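Local coordinates for protein ferredoxin-NADP reductase (PDB 5TR9) that probably catalyses FAD-dependent electron exchange between NADP(H) and ferredoxin or a related small electron carrier, at residues S51-Y56 against R64-V69; F35-P40 against L77-V82. One frame throughout, in Å; residues are numbered along the deposited sequence.

Interactions 1 and 2 belong to the same antiparallel beta barrel of the FAD-binding domain, and the centres of the two interactions are about 8 Å apart. The pairs meet directly: S51 OG and Y79 OH lie 2.8 Å apart, a probable hydrogen bond, and V69 N reaches E78 O at 2.9 Å. Y66 CB also packs on Y79 CD1 at 3.6 Å. In sequence, interaction 1 is nested inside the loop closed by interaction 2. Both contribute to the FAD pocket through one strand each: 64-69 binds the PA phosphate, the ribityl hydroxyls O2' and O4', and flavin O4, whereas 77-82 binds N3 and O2 of the same pyrimidine ring.

Interaction 1 of 2, residues S51-Y56 against R64-V69; sequences SRLGFY and RAYSVV. With FAD (flavin-adenine dinucleotide), chain C.
L53 and Y66 cross at about a right angle, the leucine bringing CD1 to Y66 CD2 at 3.7 Å in an approach oblique to the ring. Y66 CG leaves the backbone beside its own N (chi1 -61°). The ring lies between L53 and the cofactor, for CD2 meets the leucine while CD1 and CE1 border the flavin. Its OH shares a hydrogen bond of 2.7 Å with FAD O4', either oxygen being a possible donor, and FAD O2' sits over one ring face toward the rim. R64, on the same sheet face, is bent at chi2 (-68°). Its guanidinium presents an edge to one phosphate, whose phosphorus lies in the guanidinium plane. NE donates to FAD O2A at 2.9 Å and NH2 to FAD O1A at 3.2 Å. A65 points to the other face, where CB comes within 3.6 Å of FAD C7. The backbone carrying these groups is a beta hairpin of strands 50-57 and 60-67: S51 pairs with Y66 and L53 with R64, each through two hydrogen bonds, and R52 opposes A65 between them. R64, Y66 and S67 match the family's RxYS flavin-binding motif. A65 O accepts from FAD O2' at 2.7 Å, and S67 N donates to FAD O4 at 3.2 Å. The paired N-H groups of R64 would partly balance the phosphate charge, and the S67 amide may draw electron density toward flavin O4.

Interaction 2 of 2, residues F35-P40 against L77-V82; sequences FAISRP and LEYFAV. With FAD (flavin-adenine dinucleotide), chain C.
Backbone pairing joins F35 to Y79 and I37 to L77, each through two hydrogen bonds, with A36 facing E78 as the non-hydrogen-bonded pair between. The L77 N to I37 O bond, 3.1 Å long, is almost straight at 178°. A36 CA adds a CA-H...O contact of 3.1 Å to L77 O. In the aromatic contacts, the F35 CG stands between its backbone N and carbonyl carbon (chi1 62°); the ring meets Y79 CB with one face, a CH-pi contact 4.1 Å from the centroid of the F35 ring, and A81 CB at its edge. The F35 and Y79 rings themselves meet obliquely, planes at 36°. These strands, 32-38 and 76-82, belong to the antiparallel beta barrel characteristic of the FR-type FAD-binding domain. The remaining apolar contacts lie farther along. I37 CD1 touches the edge of the Y79 ring, 3.8 Å from CE2. L77 crosses the extended R39 chain at about a right angle, CG to CG 3.9 Å, and its CD2 lies over one guanidinium face. The guanidinium is anchored elsewhere, NH1 to E72 O and NH2 to Y43 O. Cofactor bonds come from the backbone at the other end of strand 76-82: F80 O accepts from FAD N3 at 2.8 Å, and V82 N donates to FAD O2 at 3.1 Å.

Interaction 1 of 2, residues S51-Y56 against R64-V69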
loop_
_atom_site.group_PDB
_atom_site.type_symbol
_atom_site.label_atom_id
_atom_site.label_comp_id
_atom_site.label_asym_id
_atom_site.label_seq_id
_atom_site.Cartn_x
_atom_site.Cartn_y
_atom_site.Cartn_z
ATOM N N SER A 51 3.504 3.491 -10.228
ATOM C CA SER A 51 4.419 3.884 -11.287
ATOM C C SER A 51 5.098 2.651 -11.857
ATOM O O SER A 51 5.105 1.582 -11.247
ATOM C CB SER A 51 5.504 4.818 -10.750
ATOM O OG SER A 51 4.964 5.932 -10.060
ATOM N N ARG A 52 5.680 2.813 -13.035
ATOM C CA ARG A 52 6.625 1.844 -13.574
ATOM C C ARG A 52 7.989 2.515 -13.614
ATOM O O ARG A 52 8.142 3.575 -14.230
ATOM C CB ARG A 52 6.204 1.350 -14.958
ATOM C CG ARG A 52 5.330 0.110 -14.915
ATOM C CD ARG A 52 4.838 -0.300 -16.300
ATOM N NE ARG A 52 5.857 -0.185 -17.344
ATOM C CZ ARG A 52 6.536 -1.209 -17.858
ATOM N NH1 ARG A 52 6.322 -2.443 -17.422
ATOM N NH2 ARG A 52 7.431 -0.996 -18.815
ATOM N N LEU A 53 8.958 1.917 -12.928
ATOM C CA LEU A 53 10.310 2.440 -12.822
ATOM C C LEU A 53 11.250 1.505 -13.556
ATOM O O LEU A 53 11.018 0.293 -13.610
ATOM C CB LEU A 53 10.760 2.552 -11.365
ATOM C CG LEU A 53 9.872 3.376 -10.433
ATOM C CD1 LEU A 53 10.440 3.369 -9.000
ATOM C CD2 LEU A 53 9.738 4.801 -10.963
ATOM N N GLY A 54 12.316 2.070 -14.116
ATOM C CA GLY A 54 13.199 1.268 -14.938
ATOM C C GLY A 54 14.630 1.748 -14.870
ATOM O O GLY A 54 14.936 2.835 -14.370
ATOM N N PHE A 55 15.513 0.906 -15.386
ATOM C CA PHE A 55 16.911 1.263 -15.568
ATOM C C PHE A 55 17.365 0.842 -16.953
ATOM O O PHE A 55 16.913 -0.170 -17.493
ATOM C CB PHE A 55 17.839 0.583 -14.545
ATOM C CG PHE A 55 17.635 1.025 -13.130
ATOM C CD1 PHE A 55 18.145 2.238 -12.686
ATOM C CD2 PHE A 55 16.968 0.210 -12.233
ATOM C CE1 PHE A 55 17.965 2.641 -11.366
ATOM C CE2 PHE A 55 16.791 0.596 -10.913
ATOM C CZ PHE A 55 17.292 1.814 -10.480
ATOM N N TYR A 56 18.280 1.623 -17.518
ATOM C CA TYR A 56 19.060 1.135 -18.643
ATOM C C TYR A 56 19.964 0.009 -18.160
ATOM O O TYR A 56 20.670 0.160 -17.160
ATOM C CB TYR A 56 19.911 2.256 -19.232
ATOM C CG TYR A 56 19.164 3.444 -19.801
ATOM C CD1 TYR A 56 18.218 3.285 -20.807
ATOM C CD2 TYR A 56 19.447 4.735 -19.363
ATOM C CE1 TYR A 56 17.565 4.378 -21.348
ATOM C CE2 TYR A 56 18.790 5.829 -19.890
ATOM C CZ TYR A 56 17.851 5.644 -20.880
ATOM O OH TYR A 56 17.208 6.733 -21.428
ATOM N N ARG A 64 9.948 -2.403 -13.488
ATOM C CA ARG A 64 9.111 -2.974 -12.431
ATOM C C ARG A 64 8.118 -1.932 -11.923
ATOM O O ARG A 64 8.378 -0.725 -11.971
ATOM C CB ARG A 64 9.946 -3.486 -11.240
ATOM C CG ARG A 64 10.841 -4.699 -11.536
ATOM C CD ARG A 64 10.018 -5.949 -11.806
ATOM N NE ARG A 64 10.830 -7.170 -11.830
ATOM C CZ ARG A 64 11.488 -7.619 -12.899
ATOM N NH1 ARG A 64 11.471 -6.934 -14.044
ATOM N NH2 ARG A 64 12.178 -8.759 -12.826
ATOM N N ALA A 65 6.992 -2.411 -11.387
ATOM C CA ALA A 65 5.955 -1.530 -10.849
ATOM C C ALA A 65 6.131 -1.296 -9.348
ATOM O O ALA A 65 6.505 -2.209 -8.599
ATOM C CB ALA A 65 4.567 -2.122 -11.111
ATOM N N TYR A 66 5.835 -0.064 -8.904
ATOM C CA TYR A 66 5.900 0.318 -7.489
ATOM C C TYR A 66 4.771 1.282 -7.176
ATOM O O TYR A 66 4.578 2.254 -7.905
ATOM C CB TYR A 66 7.250 0.977 -7.133
ATOM C CG TYR A 66 8.355 -0.002 -7.394
ATOM C CD1 TYR A 66 8.706 -0.950 -6.438
ATOM C CD2 TYR A 66 8.998 -0.020 -8.623
ATOM C CE1 TYR A 66 9.672 -1.900 -6.706
ATOM C CE2 TYR A 66 9.953 -0.959 -8.902
ATOM C CZ TYR A 66 10.294 -1.883 -7.941
ATOM O OH TYR A 66 11.240 -2.824 -8.245
ATOM N N SER A 67 4.045 1.032 -6.089
ATOM C CA SER A 67 3.015 1.991 -5.678
ATOM C C SER A 67 3.641 3.273 -5.151
ATOM O O SER A 67 4.589 3.238 -4.363
ATOM C CB SER A 67 2.133 1.397 -4.583
ATOM O OG SER A 67 1.546 0.176 -5.006
ATOM N N VAL A 68 3.089 4.422 -5.552
ATOM C CA VAL A 68 3.606 5.679 -5.016
ATOM C C VAL A 68 3.240 5.784 -3.541
ATOM O O VAL A 68 2.067 5.654 -3.172
ATOM C CB VAL A 68 3.066 6.882 -5.802
ATOM C CG1 VAL A 68 3.719 8.162 -5.275
ATOM C CG2 VAL A 68 3.352 6.717 -7.286
ATOM N N VAL A 69 4.245 6.027 -2.686
ATOM C CA VAL A 69 3.953 6.193 -1.263
ATOM C C VAL A 69 3.837 7.662 -0.874
ATOM O O VAL A 69 3.189 7.969 0.138
ATOM C CB VAL A 69 4.984 5.477 -0.359
ATOM C CG1 VAL A 69 5.236 4.057 -0.850
ATOM C CG2 VAL A 69 6.273 6.240 -0.280
HETATM P PA FAD C . 11.272 -10.121 -9.297
HETATM O O1A FAD C . 11.934 -10.894 -10.390
HETATM O O2A FAD C . 10.274 -9.055 -9.735
HETATM O O5B FAD C . 10.496 -11.051 -8.311
HETATM C C5B FAD C . 11.098 -12.245 -7.773
HETATM C C4B FAD C . 10.130 -12.811 -6.763
HETATM O O4B FAD C . 10.151 -11.981 -5.584
HETATM C C3B FAD C . 8.671 -12.812 -7.196
HETATM O O3B FAD C . 8.344 -13.964 -7.964
HETATM C C2B FAD C . 7.932 -12.814 -5.857
HETATM O O2B FAD C . 7.850 -14.126 -5.308
HETATM C C1B FAD C . 8.870 -11.992 -4.973
HETATM N N9A FAD C . 8.470 -10.608 -4.764
HETATM C C8A FAD C . 8.521 -9.578 -5.663
HETATM N N7A FAD C . 8.144 -8.421 -5.168
HETATM C C5A FAD C . 7.842 -8.715 -3.846
HETATM C C6A FAD C . 7.382 -7.916 -2.783
HETATM N N6A FAD C . 7.131 -6.608 -2.899
HETATM N N1A FAD C . 7.167 -8.521 -1.592
HETATM C C2A FAD C . 7.419 -9.831 -1.479
HETATM N N3A FAD C . 7.852 -10.684 -2.413
HETATM C C4A FAD C . 8.054 -10.055 -3.579
HETATM N N1 FAD C . 7.355 -4.193 -4.865
HETATM C C2 FAD C . 7.721 -3.391 -3.825
HETATM O O2 FAD C . 8.728 -3.641 -3.146
HETATM N N3 FAD C . 6.932 -2.290 -3.510
HETATM C C4 FAD C . 5.771 -1.910 -4.166
HETATM O O4 FAD C . 5.155 -0.904 -3.815
HETATM C C4X FAD C . 5.408 -2.764 -5.271
HETATM N N5 FAD C . 4.303 -2.486 -5.939
HETATM C C5X FAD C . 3.964 -3.310 -6.995
HETATM C C6 FAD C . 2.801 -3.027 -7.718
HETATM C C7 FAD C . 2.413 -3.824 -8.788
HETATM C C7M FAD C . 1.163 -3.482 -9.556
HETATM C C8 FAD C . 3.206 -4.921 -9.159
HETATM C C8M FAD C . 2.808 -5.797 -10.322
HETATM C C9 FAD C . 4.362 -5.211 -8.435
HETATM C C9A FAD C . 4.750 -4.413 -7.364
HETATM N N10 FAD C . 5.896 -4.700 -6.583
HETATM C C10 FAD C . 6.267 -3.879 -5.553
HETATM C "C1'" FAD C . 6.841 -5.744 -6.985
HETATM C "C2'" FAD C . 7.976 -5.113 -7.813
HETATM O "O2'" FAD C . 7.520 -4.693 -9.101
HETATM C "C3'" FAD C . 9.154 -6.075 -7.982
HETATM O "O3'" FAD C . 8.674 -7.344 -8.410
HETATM C "C4'" FAD C . 10.070 -6.153 -6.758
HETATM O "O4'" FAD C . 10.721 -4.890 -6.591
HETATM C "C5'" FAD C . 11.121 -7.237 -6.871
HETATM O "O5'" FAD C . 11.842 -7.065 -8.106
HETATM P P FAD C . 13.046 -8.027 -8.480
HETATM O O1P FAD C . 14.146 -7.910 -7.433
HETATM O O2P FAD C . 13.398 -7.769 -9.903
HETATM O O3P FAD C . 12.364 -9.476 -8.345
#

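Interaction 2 of 2, residues F35-P40 against L77-V82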
loop_
_atom_site.group_PDB
_atom_site.type_symbol
_atom_site.label_atom_id
_atom_site.label_comp_id
_atom_site.label_asym_id
_atom_site.label_seq_id
_atom_site.Cartn_x
_atom_site.Cartn_y
_atom_site.Cartn_z
ATOM N N PHE A 35 12.823 5.298 -0.962
ATOM C CA PHE A 35 13.685 6.163 -1.751
ATOM C C PHE A 35 12.826 7.168 -2.495
ATOM O O PHE A 35 11.637 6.937 -2.730
ATOM C CB PHE A 35 14.584 5.371 -2.727
ATOM C CG PHE A 35 13.834 4.564 -3.770
ATOM C CD1 PHE A 35 13.388 3.274 -3.489
ATOM C CD2 PHE A 35 13.643 5.069 -5.058
ATOM C CE1 PHE A 35 12.727 2.512 -4.454
ATOM C CE2 PHE A 35 12.983 4.311 -6.035
ATOM C CZ PHE A 35 12.522 3.027 -5.733
ATOM N N ALA A 36 13.429 8.307 -2.821
ATOM C CA ALA A 36 12.746 9.368 -3.541
ATOM C C ALA A 36 13.455 9.615 -4.860
ATOM O O ALA A 36 14.685 9.492 -4.957
ATOM C CB ALA A 36 12.721 10.663 -2.730
ATOM N N ILE A 37 12.668 9.985 -5.870
ATOM C CA ILE A 37 13.195 10.350 -7.176
ATOM C C ILE A 37 12.601 11.694 -7.577
ATOM O O ILE A 37 11.574 12.133 -7.049
ATOM C CB ILE A 37 12.894 9.280 -8.250
ATOM C CG1 ILE A 37 11.400 9.270 -8.603
ATOM C CG2 ILE A 37 13.312 7.879 -7.776
ATOM C CD1 ILE A 37 11.063 8.298 -9.732
ATOM N N SER A 38 13.274 12.362 -8.512
ATOM C CA SER A 38 12.740 13.616 -9.031
ATOM C C SER A 38 11.429 13.366 -9.768
ATOM O O SER A 38 11.205 12.294 -10.352
ATOM C CB SER A 38 13.756 14.308 -9.948
ATOM O OG SER A 38 14.212 13.455 -10.988
ATOM N N ARG A 39 10.549 14.361 -9.704
ATOM C CA ARG A 39 9.194 14.267 -10.237
ATOM C C ARG A 39 9.024 15.309 -11.326
ATOM O O ARG A 39 9.097 16.519 -11.034
ATOM C CB ARG A 39 8.147 14.480 -9.140
ATOM C CG ARG A 39 6.734 14.380 -9.678
ATOM C CD ARG A 39 5.706 14.637 -8.601
ATOM N NE ARG A 39 4.363 14.479 -9.147
ATOM C CZ ARG A 39 3.270 14.518 -8.406
ATOM N NH1 ARG A 39 3.388 14.734 -7.106
ATOM N NH2 ARG A 39 2.072 14.357 -8.963
ATOM N N PRO A 40 8.805 14.919 -12.577
ATOM C CA PRO A 40 8.570 15.927 -13.608
ATOM C C PRO A 40 7.256 16.645 -13.368
ATOM O O PRO A 40 6.316 16.103 -12.774
ATOM C CB PRO A 40 8.553 15.123 -14.915
ATOM C CG PRO A 40 8.331 13.735 -14.541
ATOM C CD PRO A 40 8.792 13.549 -13.117
ATOM N N LEU A 77 8.751 12.007 -5.849
ATOM C CA LEU A 77 8.052 10.727 -5.797
ATOM C C LEU A 77 8.810 9.797 -4.865
ATOM O O LEU A 77 10.019 9.629 -5.015
ATOM C CB LEU A 77 7.951 10.096 -7.186
ATOM C CG LEU A 77 7.035 10.838 -8.158
ATOM C CD1 LEU A 77 7.395 10.460 -9.602
ATOM C CD2 LEU A 77 5.571 10.516 -7.845
ATOM N N GLU A 78 8.103 9.183 -3.920
ATOM C CA GLU A 78 8.721 8.253 -2.992
ATOM C C GLU A 78 8.118 6.865 -3.160
ATOM O O GLU A 78 6.933 6.715 -3.475
ATOM C CB GLU A 78 8.555 8.738 -1.546
ATOM C CG GLU A 78 9.383 7.968 -0.544
ATOM C CD GLU A 78 9.353 8.575 0.845
ATOM O OE1 GLU A 78 9.454 9.823 0.982
ATOM O OE2 GLU A 78 9.258 7.793 1.810
ATOM N N TYR A 79 8.955 5.849 -2.931
ATOM C CA TYR A 79 8.579 4.448 -3.088
ATOM C C TYR A 79 9.125 3.648 -1.914
ATOM O O TYR A 79 10.075 4.064 -1.241
ATOM C CB TYR A 79 9.099 3.870 -4.420
ATOM C CG TYR A 79 8.612 4.662 -5.611
ATOM C CD1 TYR A 79 7.366 4.406 -6.172
ATOM C CD2 TYR A 79 9.378 5.712 -6.137
ATOM C CE1 TYR A 79 6.899 5.154 -7.252
ATOM C CE2 TYR A 79 8.921 6.467 -7.213
ATOM C CZ TYR A 79 7.682 6.183 -7.765
ATOM O OH TYR A 79 7.246 6.947 -8.831
ATOM N N PHE A 80 8.473 2.510 -1.650
ATOM C CA PHE A 80 8.851 1.562 -0.601
ATOM C C PHE A 80 9.116 0.222 -1.269
ATOM O O PHE A 80 8.203 -0.359 -1.865
ATOM C CB PHE A 80 7.724 1.446 0.442
ATOM C CG PHE A 80 7.872 0.296 1.418
ATOM C CD1 PHE A 80 9.112 -0.099 1.888
ATOM C CD2 PHE A 80 6.735 -0.352 1.912
ATOM C CE1 PHE A 80 9.233 -1.156 2.795
ATOM C CE2 PHE A 80 6.845 -1.384 2.839
ATOM C CZ PHE A 80 8.088 -1.791 3.277
ATOM N N ALA A 81 10.359 -0.265 -1.184
ATOM C CA ALA A 81 10.741 -1.516 -1.830
ATOM C C ALA A 81 11.322 -2.516 -0.839
ATOM O O ALA A 81 12.114 -2.160 0.044
ATOM C CB ALA A 81 11.763 -1.272 -2.956
ATOM N N VAL A 82 10.916 -3.774 -0.992
ATOM C CA VAL A 82 11.527 -4.887 -0.268
ATOM C C VAL A 82 12.585 -5.510 -1.168
ATOM O O VAL A 82 12.310 -5.856 -2.325
ATOM C CB VAL A 82 10.479 -5.930 0.162
ATOM C CG1 VAL A 82 9.526 -6.203 -0.947
ATOM C CG2 VAL A 82 11.153 -7.239 0.569
HETATM P PA FAD C . 11.272 -10.121 -9.297
HETATM O O1A FAD C . 11.934 -10.894 -10.390
HETATM O O2A FAD C . 10.274 -9.055 -9.735
HETATM O O5B FAD C . 10.496 -11.051 -8.311
HETATM C C5B FAD C . 11.098 -12.245 -7.773
HETATM C C4B FAD C . 10.130 -12.811 -6.763
HETATM O O4B FAD C . 10.151 -11.981 -5.584
HETATM C C3B FAD C . 8.671 -12.812 -7.196
HETATM O O3B FAD C . 8.344 -13.964 -7.964
HETATM C C2B FAD C . 7.932 -12.814 -5.857
HETATM O O2B FAD C . 7.850 -14.126 -5.308
HETATM C C1B FAD C . 8.870 -11.992 -4.973
HETATM N N9A FAD C . 8.470 -10.608 -4.764
HETATM C C8A FAD C . 8.521 -9.578 -5.663
HETATM N N7A FAD C . 8.144 -8.421 -5.168
HETATM C C5A FAD C . 7.842 -8.715 -3.846
HETATM C C6A FAD C . 7.382 -7.916 -2.783
HETATM N N6A FAD C . 7.131 -6.608 -2.899
HETATM N N1A FAD C . 7.167 -8.521 -1.592
HETATM C C2A FAD C . 7.419 -9.831 -1.479
HETATM N N3A FAD C . 7.852 -10.684 -2.413
HETATM C C4A FAD C . 8.054 -10.055 -3.579
HETATM N N1 FAD C . 7.355 -4.193 -4.865
HETATM C C2 FAD C . 7.721 -3.391 -3.825
HETATM O O2 FAD C . 8.728 -3.641 -3.146
HETATM N N3 FAD C . 6.932 -2.290 -3.510
HETATM C C4 FAD C . 5.771 -1.910 -4.166
HETATM O O4 FAD C . 5.155 -0.904 -3.815
HETATM C C4X FAD C . 5.408 -2.764 -5.271
HETATM N N5 FAD C . 4.303 -2.486 -5.939
HETATM C C5X FAD C . 3.964 -3.310 -6.995
HETATM C C6 FAD C . 2.801 -3.027 -7.718
HETATM C C7 FAD C . 2.413 -3.824 -8.788
HETATM C C7M FAD C . 1.163 -3.482 -9.556
HETATM C C8 FAD C . 3.206 -4.921 -9.159
HETATM C C8M FAD C . 2.808 -5.797 -10.322
HETATM C C9 FAD C . 4.362 -5.211 -8.435
HETATM C C9A FAD C . 4.750 -4.413 -7.364
HETATM N N10 FAD C . 5.896 -4.700 -6.583
HETATM C C10 FAD C . 6.267 -3.879 -5.553
HETATM C "C1'" FAD C . 6.841 -5.744 -6.985
HETATM C "C2'" FAD C . 7.976 -5.113 -7.813
HETATM O "O2'" FAD C . 7.520 -4.693 -9.101
HETATM C "C3'" FAD C . 9.154 -6.075 -7.982
HETATM O "O3'" FAD C . 8.674 -7.344 -8.410
HETATM C "C4'" FAD C . 10.070 -6.153 -6.758
HETATM O "O4'" FAD C . 10.721 -4.890 -6.591
HETATM C "C5'" FAD C . 11.121 -7.237 -6.871
HETATM O "O5'" FAD C . 11.842 -7.065 -8.106
HETATM P P FAD C . 13.046 -8.027 -8.480
HETATM O O1P FAD C . 14.146 -7.910 -7.433
HETATM O O2P FAD C . 13.398 -7.769 -9.903
HETATM O O3P FAD C . 12.364 -9.476 -8.345
#